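Local coordinates for avirulence protein AvrP123 (Melampsora lini, PDB 5VJJ), which is a zinc-binding effector of flax rust that is recognised by the flax resistance protein P and may act in the host nucleus, at residues G45-R57 / G62-Q74. Numbering follows the deposited sequence.
Sequences GDCPGPAEQYMYR and GPRSHVACSGVHQ. With ZN (zinc ion), chain D.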
# COMPACT_ATOMS: atom_id res chain seq x y z
N GLY A 45 -7.52 -7.57 15.69
CA GLY A 45 -8.30 -6.63 14.91
C GLY A 45 -7.63 -6.33 13.58
O GLY A 45 -6.44 -6.59 13.39
N ASP A 46 -8.42 -5.77 12.68
CA ASP A 46 -7.95 -5.36 11.37
C ASP A 46 -7.42 -3.93 11.41
O ASP A 46 -7.93 -3.08 12.14
CB ASP A 46 -9.07 -5.45 10.33
CG ASP A 46 -9.81 -6.77 10.38
OD1 ASP A 46 -9.16 -7.81 10.58
OD2 ASP A 46 -11.04 -6.75 10.20
N CYS A 47 -6.42 -3.67 10.59
CA CYS A 47 -5.95 -2.31 10.41
C CYS A 47 -7.00 -1.50 9.66
O CYS A 47 -7.43 -1.92 8.58
CB CYS A 47 -4.64 -2.28 9.63
SG CYS A 47 -4.12 -0.61 9.19
N PRO A 48 -7.45 -0.36 10.19
CA PRO A 48 -8.43 0.46 9.46
C PRO A 48 -7.86 1.22 8.28
O PRO A 48 -8.61 1.94 7.61
CB PRO A 48 -8.94 1.45 10.53
CG PRO A 48 -8.47 0.90 11.84
CD PRO A 48 -7.22 0.16 11.55
N GLY A 49 -6.56 1.11 8.00
CA GLY A 49 -5.95 1.88 6.93
C GLY A 49 -5.43 3.21 7.44
O GLY A 49 -5.25 3.39 8.64
N PRO A 50 -5.21 4.17 6.53
CA PRO A 50 -5.48 4.10 5.08
C PRO A 50 -4.46 3.26 4.31
O PRO A 50 -3.25 3.38 4.53
CB PRO A 50 -5.41 5.56 4.63
CG PRO A 50 -5.34 6.39 5.89
CD PRO A 50 -4.73 5.51 6.92
N ALA A 51 -4.96 2.42 3.40
CA ALA A 51 -4.11 1.60 2.55
C ALA A 51 -4.50 1.82 1.09
O ALA A 51 -5.67 2.05 0.78
CB ALA A 51 -4.24 0.12 2.91
N GLU A 52 -3.50 1.74 0.21
CA GLU A 52 -3.70 1.95 -1.22
C GLU A 52 -2.96 0.87 -1.99
O GLU A 52 -1.93 0.37 -1.56
CB GLU A 52 -3.18 3.32 -1.68
CG GLU A 52 -4.01 4.51 -1.23
CD GLU A 52 -3.50 5.80 -1.82
OE1 GLU A 52 -2.31 5.86 -2.19
OE2 GLU A 52 -4.31 6.76 -1.93
N GLN A 53 -3.50 0.54 -3.16
CA GLN A 53 -2.90 -0.43 -4.06
C GLN A 53 -2.39 0.27 -5.30
O GLN A 53 -3.03 1.20 -5.82
CB GLN A 53 -3.90 -1.52 -4.44
CG GLN A 53 -3.30 -2.62 -5.29
CD GLN A 53 -4.24 -3.80 -5.44
OE1 GLN A 53 -5.22 -3.92 -4.71
NE2 GLN A 53 -3.94 -4.68 -6.39
N TYR A 54 -1.22 -0.16 -5.77
CA TYR A 54 -0.56 0.43 -6.93
C TYR A 54 -0.50 -0.60 -8.04
O TYR A 54 -0.05 -1.72 -7.83
CB TYR A 54 0.84 0.92 -6.57
CG TYR A 54 0.87 1.89 -5.41
CD1 TYR A 54 0.51 3.22 -5.59
CD2 TYR A 54 1.25 1.48 -4.14
CE1 TYR A 54 0.53 4.11 -4.53
CE2 TYR A 54 1.27 2.36 -3.07
CZ TYR A 54 0.91 3.68 -3.27
OH TYR A 54 0.93 4.55 -2.22
N MET A 55 -0.98 -0.20 -9.22
CA MET A 55 -0.91 -1.01 -10.43
C MET A 55 0.07 -0.34 -11.38
O MET A 55 -0.10 0.84 -11.71
CB MET A 55 -2.28 -1.15 -11.08
CG MET A 55 -3.27 -2.02 -10.31
SD MET A 55 -2.89 -3.77 -10.52
CE MET A 55 -4.50 -4.49 -10.22
N TYR A 56 1.09 -1.07 -11.81
CA TYR A 56 2.09 -0.50 -12.70
C TYR A 56 2.65 -1.60 -13.60
O TYR A 56 2.36 -2.79 -13.43
CB TYR A 56 3.20 0.18 -11.91
CG TYR A 56 3.73 -0.66 -10.77
CD1 TYR A 56 3.20 -0.53 -9.49
CD2 TYR A 56 4.75 -1.57 -10.97
CE1 TYR A 56 3.67 -1.29 -8.45
CE2 TYR A 56 5.23 -2.33 -9.93
CZ TYR A 56 4.69 -2.19 -8.67
OH TYR A 56 5.18 -2.96 -7.63
N ARG A 57 3.45 -1.17 -14.57
CA ARG A 57 4.06 -2.05 -15.57
C ARG A 57 5.56 -1.80 -15.51
O ARG A 57 6.07 -0.89 -16.18
CB ARG A 57 3.49 -1.77 -16.96
CG ARG A 57 4.05 -2.66 -18.08
CD ARG A 57 3.29 -3.97 -18.17
NE ARG A 57 1.98 -3.80 -18.80
CZ ARG A 57 1.72 -4.05 -20.08
NH1 ARG A 57 2.66 -4.48 -20.91
NH2 ARG A 57 0.49 -3.86 -20.55
N GLY A 62 7.61 -6.35 -15.61
CA GLY A 62 6.33 -6.35 -16.28
C GLY A 62 5.21 -6.04 -15.31
O GLY A 62 5.43 -5.51 -14.22
N PRO A 63 3.97 -6.38 -15.69
CA PRO A 63 2.82 -6.07 -14.83
C PRO A 63 3.00 -6.50 -13.39
O PRO A 63 3.26 -7.68 -13.13
CB PRO A 63 1.67 -6.84 -15.50
CG PRO A 63 2.08 -6.98 -16.94
CD PRO A 63 3.58 -7.08 -16.93
N ARG A 64 2.88 -5.57 -12.44
CA ARG A 64 3.07 -5.89 -11.03
C ARG A 64 2.27 -4.92 -10.18
O ARG A 64 1.82 -3.87 -10.64
CB ARG A 64 4.56 -5.85 -10.65
CG ARG A 64 4.87 -6.46 -9.29
CD ARG A 64 6.36 -6.57 -9.04
NE ARG A 64 6.66 -7.32 -7.82
CZ ARG A 64 7.88 -7.62 -7.40
NH1 ARG A 64 8.94 -7.26 -8.11
NH2 ARG A 64 8.05 -8.30 -6.27
N SER A 65 2.08 -5.30 -8.91
CA SER A 65 1.26 -4.53 -7.99
C SER A 65 1.73 -4.78 -6.56
O SER A 65 2.31 -5.82 -6.26
CB SER A 65 -0.22 -4.91 -8.14
OG SER A 65 -1.05 -4.15 -7.26
N HIS A 66 1.47 -3.80 -5.69
CA HIS A 66 1.71 -3.96 -4.26
C HIS A 66 0.88 -2.91 -3.51
O HIS A 66 0.46 -1.91 -4.09
CB HIS A 66 3.20 -3.83 -3.89
CG HIS A 66 3.71 -2.43 -3.85
ND1 HIS A 66 4.55 -1.91 -4.82
CD2 HIS A 66 3.53 -1.44 -2.94
CE1 HIS A 66 4.85 -0.66 -4.52
NE2 HIS A 66 4.24 -0.35 -3.38
N VAL A 67 0.68 -3.16 -2.22
CA VAL A 67 -0.17 -2.32 -1.38
C VAL A 67 0.69 -1.61 -0.34
O VAL A 67 1.67 -2.17 0.15
CB VAL A 67 -1.28 -3.16 -0.70
CG1 VAL A 67 -2.07 -2.33 0.30
CG2 VAL A 67 -2.22 -3.74 -1.75
N ALA A 68 0.31 -0.38 -0.03
CA ALA A 68 0.98 0.42 0.99
C ALA A 68 -0.07 0.96 1.95
O ALA A 68 -1.20 1.27 1.55
CB ALA A 68 1.77 1.58 0.37
N CYS A 69 0.32 1.08 3.22
CA CYS A 69 -0.61 1.46 4.27
C CYS A 69 0.06 2.41 5.25
O CYS A 69 1.22 2.20 5.62
CB CYS A 69 -1.12 0.23 5.04
SG CYS A 69 -2.41 0.59 6.25
N SER A 70 -0.68 3.43 5.67
CA SER A 70 -0.19 4.40 6.64
C SER A 70 -0.70 4.14 8.05
O SER A 70 -0.31 4.86 8.98
CB SER A 70 -0.59 5.82 6.21
OG SER A 70 0.09 6.20 5.03
N GLY A 71 -1.54 3.13 8.24
CA GLY A 71 -1.98 2.77 9.57
C GLY A 71 -0.83 2.30 10.44
O GLY A 71 0.28 2.02 9.98
N VAL A 72 -1.10 2.22 11.74
CA VAL A 72 -0.12 1.76 12.71
C VAL A 72 -0.30 0.26 12.89
O VAL A 72 -1.36 -0.19 13.34
CB VAL A 72 -0.26 2.50 14.05
CG1 VAL A 72 0.76 1.99 15.05
CG2 VAL A 72 -0.09 4.00 13.85
N HIS A 73 0.73 -0.51 12.53
CA HIS A 73 0.70 -1.96 12.66
C HIS A 73 1.41 -2.46 13.91
O HIS A 73 1.02 -3.50 14.45
CB HIS A 73 1.33 -2.61 11.43
CG HIS A 73 0.62 -2.28 10.15
ND1 HIS A 73 1.13 -2.61 8.91
CD2 HIS A 73 -0.56 -1.66 9.92
CE1 HIS A 73 0.29 -2.21 7.97
NE2 HIS A 73 -0.75 -1.63 8.56
N GLN A 74 2.45 -1.77 14.37
CA GLN A 74 3.16 -2.14 15.58
C GLN A 74 3.28 -0.92 16.49
O GLN A 74 3.36 0.22 16.03
CB GLN A 74 4.57 -2.67 15.28
CG GLN A 74 4.61 -4.01 14.57
CD GLN A 74 6.01 -4.60 14.52
OE1 GLN A 74 6.92 -4.12 15.19
NE2 GLN A 74 6.18 -5.65 13.72
ZN ZN D . -2.48 -1.15 7.61
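Ser65 OG is gripped from two sides in the antiparallel β-hairpin of strands 51-58 and 64-69: it donates to Tyr54 O at 2.7 Å, approaching from above the carbonyl plane, and accepts an N-H from Gln53 NE2, lying close to that amide's plane. Gln53 reaches it with an extended chain, CG anti to the backbone N (chi1 -176°). Tyr54 O also takes a weak backbone bond from His66 N, 3.3 Å long.

The other face of the hairpin carries Tyr54, Tyr56 and His66, an aromatic cluster. With CG between the backbone N and carbonyl carbon in both Tyr56 (chi1 47°) and His66 (chi1 78°), the two side chains cross at about a right angle and the phenol ends beside the imidazole. Tyr56 OH hydrogen-bonds His66 ND1 at 3.1 Å, in the imidazole plane, while Arg64 O sits 3.5 Å above the centre of the Tyr56 ring. Tyr54 lies oblique to His66 and turns its ring edge, at CE2, to Ala68 CB.

Beyond Ala51 and Cys69 the hairpin opens into a zinc site, bound by Cys47 SG, Cys69 SG and His73 NE2, with Cys33 as fourth ligand. A backbone amide donates to each of these two sulfurs and probably tempers its charge: Gly71 N to Cys69 SG, and Gly49 N to Cys47 SG at 3.2 Å.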